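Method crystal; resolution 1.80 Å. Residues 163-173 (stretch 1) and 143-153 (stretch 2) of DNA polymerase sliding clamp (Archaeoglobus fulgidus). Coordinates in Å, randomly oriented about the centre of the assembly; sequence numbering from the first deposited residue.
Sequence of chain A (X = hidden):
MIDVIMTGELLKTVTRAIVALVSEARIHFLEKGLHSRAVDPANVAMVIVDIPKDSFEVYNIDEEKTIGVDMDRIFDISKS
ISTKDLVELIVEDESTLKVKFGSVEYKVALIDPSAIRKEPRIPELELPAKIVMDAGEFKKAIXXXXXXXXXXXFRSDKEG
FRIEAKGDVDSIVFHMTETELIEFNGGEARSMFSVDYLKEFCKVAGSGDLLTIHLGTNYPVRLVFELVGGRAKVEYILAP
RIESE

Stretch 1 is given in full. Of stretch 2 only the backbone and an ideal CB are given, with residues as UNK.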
ATOM      1  N   ILE A 163      -5.268  12.511  27.537  1.00 17.05           N
ATOM      2  CA  ILE A 163      -5.085  13.295  26.321  1.00 17.39           C
ATOM      3  C   ILE A 163      -6.528  13.523  25.882  1.00 18.35           C
ATOM      4  O   ILE A 163      -7.257  12.565  25.616  1.00 18.08           O
ATOM      5  CB  ILE A 163      -4.326  12.521  25.224  1.00 16.95           C
ATOM      6  CG1 ILE A 163      -2.870  12.293  25.653  1.00 16.73           C
ATOM      7  CG2 ILE A 163      -4.354  13.316  23.913  1.00 17.44           C
ATOM      8  CD1 ILE A 163      -2.059  11.480  24.657  1.00 17.07           C
ATOM      9  N   GLU A 164      -6.948  14.784  25.824  1.00 18.98           N
ATOM     10  CA  GLU A 164      -8.326  15.096  25.467  1.00 20.48           C
ATOM     11  C   GLU A 164      -8.458  16.021  24.268  1.00 20.55           C
ATOM     12  O   GLU A 164      -7.663  16.943  24.089  1.00 18.82           O
ATOM     13  CB  GLU A 164      -9.032  15.742  26.664  1.00 23.18           C
ATOM     14  CG  GLU A 164      -8.667  15.119  28.002  1.00 27.83           C
ATOM     15  CD  GLU A 164      -9.335  15.806  29.180  1.00 30.28           C
ATOM     16  OE1 GLU A 164      -9.406  17.055  29.189  1.00 31.90           O
ATOM     17  OE2 GLU A 164      -9.775  15.095  30.107  1.00 32.49           O
ATOM     18  N   ALA A 165      -9.476  15.768  23.452  1.00 20.93           N
ATOM     19  CA  ALA A 165      -9.742  16.585  22.276  1.00 21.73           C
ATOM     20  C   ALA A 165     -11.245  16.818  22.204  1.00 22.62           C
ATOM     21  O   ALA A 165     -12.039  15.904  22.442  1.00 21.28           O
ATOM     22  CB  ALA A 165      -9.250  15.881  21.015  1.00 21.88           C
ATOM     23  N   LYS A 166     -11.638  18.046  21.885  1.00 23.47           N
ATOM     24  CA  LYS A 166     -13.054  18.377  21.798  1.00 24.73           C
ATOM     25  C   LYS A 166     -13.398  19.024  20.471  1.00 24.68           C
ATOM     26  O   LYS A 166     -12.658  19.866  19.970  1.00 23.89           O
ATOM     27  CB  LYS A 166     -13.450  19.317  22.938  1.00 26.94           C
ATOM     28  CG  LYS A 166     -13.246  18.733  24.323  1.00 30.54           C
ATOM     29  CD  LYS A 166     -13.697  19.709  25.400  1.00 33.38           C
ATOM     30  CE  LYS A 166     -13.575  19.096  26.788  1.00 35.16           C
ATOM     31  NZ  LYS A 166     -14.421  17.874  26.926  1.00 36.91           N
ATOM     32  N   GLY A 167     -14.525  18.613  19.902  1.00 24.82           N
ATOM     33  CA  GLY A 167     -14.975  19.171  18.641  1.00 26.06           C
ATOM     34  C   GLY A 167     -16.311  19.839  18.879  1.00 27.08           C
ATOM     35  O   GLY A 167     -16.727  19.993  20.025  1.00 26.81           O
ATOM     36  N   ASP A 168     -16.995  20.233  17.813  1.00 28.88           N
ATOM     37  CA  ASP A 168     -18.291  20.880  17.971  1.00 30.27           C
ATOM     38  C   ASP A 168     -19.333  19.952  18.585  1.00 29.80           C
ATOM     39  O   ASP A 168     -20.013  20.326  19.541  1.00 30.03           O
ATOM     40  CB  ASP A 168     -18.799  21.401  16.624  1.00 33.20           C
ATOM     41  CG  ASP A 168     -18.027  22.612  16.138  1.00 36.06           C
ATOM     42  OD1 ASP A 168     -17.932  23.600  16.898  1.00 37.88           O
ATOM     43  OD2 ASP A 168     -17.524  22.583  14.992  1.00 38.36           O
ATOM     44  N   VAL A 169     -19.451  18.740  18.048  1.00 28.42           N
ATOM     45  CA  VAL A 169     -20.445  17.798  18.548  1.00 27.82           C
ATOM     46  C   VAL A 169     -19.888  16.495  19.122  1.00 27.30           C
ATOM     47  O   VAL A 169     -20.648  15.639  19.580  1.00 27.56           O
ATOM     48  CB  VAL A 169     -21.474  17.465  17.447  1.00 27.82           C
ATOM     49  CG1 VAL A 169     -22.199  18.738  17.027  1.00 28.84           C
ATOM     50  CG2 VAL A 169     -20.780  16.834  16.252  1.00 28.00           C
ATOM     51  N   ASP A 170     -18.571  16.334  19.095  1.00 25.87           N
ATOM     52  CA  ASP A 170     -17.973  15.129  19.656  1.00 25.29           C
ATOM     53  C   ASP A 170     -16.695  15.424  20.428  1.00 24.49           C
ATOM     54  O   ASP A 170     -16.173  16.542  20.398  1.00 22.53           O
ATOM     55  CB  ASP A 170     -17.712  14.070  18.569  1.00 26.51           C
ATOM     56  CG  ASP A 170     -16.944  14.607  17.374  1.00 28.55           C
ATOM     57  OD1 ASP A 170     -16.257  15.644  17.497  1.00 29.65           O
ATOM     58  OD2 ASP A 170     -17.015  13.967  16.302  1.00 29.45           O
ATOM     59  N   SER A 171     -16.205  14.419  21.142  1.00 23.46           N
ATOM     60  CA  SER A 171     -14.992  14.576  21.928  1.00 23.00           C
ATOM     61  C   SER A 171     -14.346  13.222  22.134  1.00 23.15           C
ATOM     62  O   SER A 171     -14.974  12.177  21.941  1.00 21.71           O
ATOM     63  CB  SER A 171     -15.314  15.190  23.287  1.00 22.61           C
ATOM     64  OG  SER A 171     -16.155  14.334  24.043  1.00 23.67           O
ATOM     65  N   ILE A 172     -13.086  13.241  22.540  1.00 23.09           N
ATOM     66  CA  ILE A 172     -12.375  12.001  22.768  1.00 23.64           C
ATOM     67  C   ILE A 172     -11.416  12.165  23.932  1.00 23.61           C
ATOM     68  O   ILE A 172     -10.778  13.211  24.091  1.00 23.35           O
ATOM     69  CB  ILE A 172     -11.619  11.573  21.493  1.00 24.69           C
ATOM     70  CG1 ILE A 172     -11.145  10.130  21.625  1.00 25.82           C
ATOM     71  CG2 ILE A 172     -10.433  12.497  21.242  1.00 25.87           C
ATOM     72  CD1 ILE A 172     -10.787   9.503  20.292  1.00 27.00           C
ATOM     73  N   VAL A 173     -11.343  11.137  24.769  1.00 22.43           N
ATOM     74  CA  VAL A 173     -10.458  11.156  25.921  1.00 21.71           C
ATOM     75  C   VAL A 173      -9.676   9.856  25.981  1.00 21.16           C
ATOM     76  O   VAL A 173     -10.261   8.771  25.958  1.00 20.46           O
ATOM     77  CB  VAL A 173     -11.239  11.298  27.246  1.00 22.32           C
ATOM     78  CG1 VAL A 173     -10.282  11.184  28.433  1.00 22.93           C
ATOM     79  CG2 VAL A 173     -11.976  12.631  27.283  1.00 23.75           C
ATOM     80  N   UNK A 143      -3.637   9.826  16.947  1.00 20.53           N
ATOM     81  CA  UNK A 143      -4.374   9.558  15.717  1.00 21.69           C
ATOM     82  C   UNK A 143      -5.875   9.687  15.956  1.00 22.10           C
ATOM     83  O   UNK A 143      -6.603  10.194  15.101  1.00 23.38           O
ATOM     84  CB  UNK A 143      -4.038   8.165  15.182  1.00 21.69           C
ATOM     85  N   UNK A 144      -6.334   9.231  17.117  1.00 22.69           N
ATOM     86  CA  UNK A 144      -7.752   9.313  17.460  1.00 22.98           C
ATOM     87  C   UNK A 144      -8.147  10.775  17.672  1.00 23.45           C
ATOM     88  O   UNK A 144      -9.179  11.230  17.174  1.00 23.28           O
ATOM     89  CB  UNK A 144      -8.057   8.486  18.710  1.00 22.98           C
ATOM     90  N   UNK A 145      -7.319  11.503  18.413  1.00 22.10           N
ATOM     91  CA  UNK A 145      -7.575  12.912  18.689  1.00 22.76           C
ATOM     92  C   UNK A 145      -7.604  13.729  17.400  1.00 22.51           C
ATOM     93  O   UNK A 145      -8.401  14.659  17.262  1.00 22.76           O
ATOM     94  CB  UNK A 145      -6.514  13.468  19.641  1.00 22.76           C
ATOM     95  N   UNK A 146      -6.732  13.372  16.465  1.00 22.88           N
ATOM     96  CA  UNK A 146      -6.627  14.061  15.182  1.00 24.42           C
ATOM     97  C   UNK A 146      -7.926  14.031  14.376  1.00 25.02           C
ATOM     98  O   UNK A 146      -8.150  14.882  13.515  1.00 25.40           O
ATOM     99  CB  UNK A 146      -5.500  13.438  14.356  1.00 24.42           C
ATOM    100  N   UNK A 147      -8.781  13.055  14.648  1.00 25.27           N
ATOM    101  CA  UNK A 147     -10.045  12.957  13.932  1.00 26.06           C
ATOM    102  C   UNK A 147     -11.097  13.887  14.525  1.00 25.83           C
ATOM    103  O   UNK A 147     -12.109  14.178  13.888  1.00 25.89           O
ATOM    104  CB  UNK A 147     -10.552  11.513  13.950  1.00 26.06           C
ATOM    105  N   UNK A 148     -10.840  14.361  15.740  1.00 24.62           N
ATOM    106  CA  UNK A 148     -11.769  15.234  16.449  1.00 24.67           C
ATOM    107  C   UNK A 148     -11.404  16.717  16.431  1.00 24.30           C
ATOM    108  O   UNK A 148     -12.269  17.578  16.243  1.00 24.24           O
ATOM    109  CB  UNK A 148     -11.876  14.770  17.903  1.00 24.67           C
ATOM    110  N   UNK A 149     -10.125  17.017  16.622  1.00 23.50           N
ATOM    111  CA  UNK A 149      -9.687  18.403  16.679  1.00 23.32           C
ATOM    112  C   UNK A 149      -8.259  18.587  16.191  1.00 23.42           C
ATOM    113  O   UNK A 149      -7.567  17.619  15.883  1.00 23.09           O
ATOM    114  CB  UNK A 149      -9.813  18.929  18.110  1.00 23.32           C
ATOM    115  N   UNK A 150      -7.826  19.840  16.109  1.00 22.88           N
ATOM    116  CA  UNK A 150      -6.466  20.131  15.685  1.00 22.67           C
ATOM    117  C   UNK A 150      -5.642  20.517  16.914  1.00 21.25           C
ATOM    118  O   UNK A 150      -4.474  20.885  16.809  1.00 20.53           O
ATOM    119  CB  UNK A 150      -6.443  21.243  14.634  1.00 22.67           C
ATOM    120  N   UNK A 151      -6.268  20.411  18.084  1.00 20.67           N
ATOM    121  CA  UNK A 151      -5.620  20.717  19.359  1.00 20.91           C
ATOM    122  C   UNK A 151      -6.001  19.682  20.405  1.00 19.23           C
ATOM    123  O   UNK A 151      -7.119  19.177  20.407  1.00 19.25           O
ATOM    124  CB  UNK A 151      -5.999  22.120  19.838  1.00 20.91           C
ATOM    125  N   UNK A 152      -5.070  19.379  21.302  1.00 18.09           N
ATOM    126  CA  UNK A 152      -5.326  18.414  22.363  1.00 17.06           C
ATOM    127  C   UNK A 152      -4.771  18.897  23.688  1.00 16.50           C
ATOM    128  O   UNK A 152      -3.778  19.626  23.735  1.00 16.40           O
ATOM    129  CB  UNK A 152      -4.723  17.054  22.007  1.00 17.06           C
ATOM    130  N   UNK A 153      -5.423  18.491  24.767  1.00 15.35           N
ATOM    131  CA  UNK A 153      -4.972  18.842  26.099  1.00 15.85           C
ATOM    132  C   UNK A 153      -4.271  17.629  26.701  1.00 16.03           C
ATOM    133  O   UNK A 153      -4.781  16.511  26.606  1.00 16.51           O
ATOM    134  CB  UNK A 153      -6.138  19.303  26.976  1.00 15.85           C
TER

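Stretch 1 is a β-hairpin; stretch 2 runs from the end of a helix, through a turn, into a strand that pairs with the first hairpin strand.

Position 143 is helical, with nothing of stretch 1 within 5.5 Å of its ideal CB. Many residues would suit; it is Ala143.

Position 144 is helical and points toward stretch 1. Its ideal CB already lies 3.3 Å from Ile172 CD1, so little room remains on that side and a small residue suits best. It is Ala144, whose CB keeps that tight contact.

Position 145 points sideways, but its ideal CB is 3.9 Å from Ala165 CB and 4.3 Å from Ile172 CG2. A small apolar residue fits this surface. It is Ala145, its CB packed against Ala165 CB.

Position 146 points away; a polar residue is possible. It is Asp146, whose OD2 is hydrogen-bonded elsewhere in the structure.

Position 147 points sideways with no near neighbour in stretch 1. Many side chains fit. It is Lys147, and its end leads away.

Position 148 points toward the hairpin, with Ala165, Ile172 and Asp170 around its ideal CB. A branched or medium-sized apolar chain would fill the space. It is Ile148, with the largest contact area of the stretch. Ile148 CG2 lies 3.5 Å from Gly167 N, Ile148 CG1 is 3.9 Å from Ile172 CG2, and Ile148 CD1 reaches 3.3 Å from Asp170 CG. Nearby, water 2 links backbone Ile148 O (2.6 Å) to Asp170 OD1 (2.9 Å).

Position 149 has an extended backbone and points toward stretch 1, its ideal CB 3.5 Å from Lys166 O. A small residue fits, and a hydroxyl could use the polar edge. It is Ser149. Water 3 bridges Ser149 OG (2.8 Å) and Lys166 O (2.9 Å), while Ser149 OG also accepts from N of position 151 at 3.1 Å.

Position 150 points away; polar residues are tolerated. It is Asp150.

Position 151 points sideways, its ideal CB free of stretch 1; a long polar chain is possible. It is Gln151. Water 4 joins Gln151 O (2.8 Å) to Lys166 N (3.0 Å).

Position 152 is extended, its ideal CB near Ile163 CG2 (4.2 Å) and Ala165 CB (4.8 Å). A β-branched apolar residue suits. It is Val152, with CG1 3.9 Å from Ala165 CB.

Position 153 pairs antiparallel with Glu164, on the same sheet face. Its N donates to Glu164 O (2.8 Å), and Glu164 N donates to its O (2.9 Å). Valine, isoleucine or threonine would suit such a strand. It is Ile153; its CG2 lies 4.4 Å from Glu164 OE1.

Stretch 2 (143-153) AAADKISDQVI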
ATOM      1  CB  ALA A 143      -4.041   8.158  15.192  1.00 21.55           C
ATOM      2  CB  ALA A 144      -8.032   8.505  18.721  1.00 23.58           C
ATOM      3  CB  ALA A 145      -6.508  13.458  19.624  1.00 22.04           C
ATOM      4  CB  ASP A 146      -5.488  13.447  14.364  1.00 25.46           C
ATOM      5  CG  ASP A 146      -5.345  14.076  12.990  1.00 26.69           C
ATOM      6  OD1 ASP A 146      -5.208  15.314  12.905  1.00 26.86           O
ATOM      7  OD2 ASP A 146      -5.361  13.323  11.995  1.00 27.95           O
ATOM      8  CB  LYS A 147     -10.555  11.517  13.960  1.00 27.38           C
ATOM      9  CG  LYS A 147      -9.758  10.581  13.065  1.00 28.83           C
ATOM     10  CD  LYS A 147     -10.276   9.163  13.136  1.00 30.32           C
ATOM     11  CE  LYS A 147      -9.586   8.290  12.099  1.00 31.39           C
ATOM     12  NZ  LYS A 147      -8.107   8.347  12.241  1.00 33.23           N
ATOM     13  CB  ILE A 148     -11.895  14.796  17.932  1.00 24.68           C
ATOM     14  CG1 ILE A 148     -12.506  13.397  18.012  1.00 25.90           C
ATOM     15  CG2 ILE A 148     -12.732  15.795  18.714  1.00 25.14           C
ATOM     16  CD1 ILE A 148     -13.880  13.297  17.390  1.00 27.19           C
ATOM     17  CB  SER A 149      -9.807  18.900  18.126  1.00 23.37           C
ATOM     18  OG  SER A 149      -9.379  20.242  18.263  1.00 23.81           O
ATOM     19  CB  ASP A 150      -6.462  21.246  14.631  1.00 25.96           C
ATOM     20  CG  ASP A 150      -6.990  22.560  15.162  1.00 28.02           C
ATOM     21  OD1 ASP A 150      -7.855  22.546  16.060  1.00 28.95           O
ATOM     22  OD2 ASP A 150      -6.546  23.616  14.658  1.00 31.55           O
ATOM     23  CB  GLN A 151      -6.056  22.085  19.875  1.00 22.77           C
ATOM     24  CG  GLN A 151      -5.684  23.231  18.986  1.00 27.74           C
ATOM     25  CD  GLN A 151      -6.255  24.541  19.482  1.00 28.66           C
ATOM     26  OE1 GLN A 151      -5.822  25.609  19.071  1.00 32.71           O
ATOM     27  NE2 GLN A 151      -7.242  24.463  20.369  1.00 31.38           N
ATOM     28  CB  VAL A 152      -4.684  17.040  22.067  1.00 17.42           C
ATOM     29  CG1 VAL A 152      -5.389  16.372  20.914  1.00 19.59           C
ATOM     30  CG2 VAL A 152      -3.204  17.212  21.769  1.00 16.47           C
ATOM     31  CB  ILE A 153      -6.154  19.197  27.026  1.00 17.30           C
ATOM     32  CG1 ILE A 153      -6.780  20.523  26.591  1.00 18.99           C
ATOM     33  CG2 ILE A 153      -5.678  19.283  28.470  1.00 18.06           C
ATOM     34  CD1 ILE A 153      -8.050  20.876  27.344  1.00 21.52           C
TER
HETATM   35  O   HOH W   1     -15.006  13.662  14.542  1.00 47.83           O
HETATM   36  O   HOH W   2     -14.804  17.184  15.586  1.00 32.16           O
HETATM   37  O   HOH W   3     -11.612  21.845  18.054  1.00 49.01           O
HETATM   38  O   HOH W   4      -9.418  20.057  21.641  1.00 22.50           O
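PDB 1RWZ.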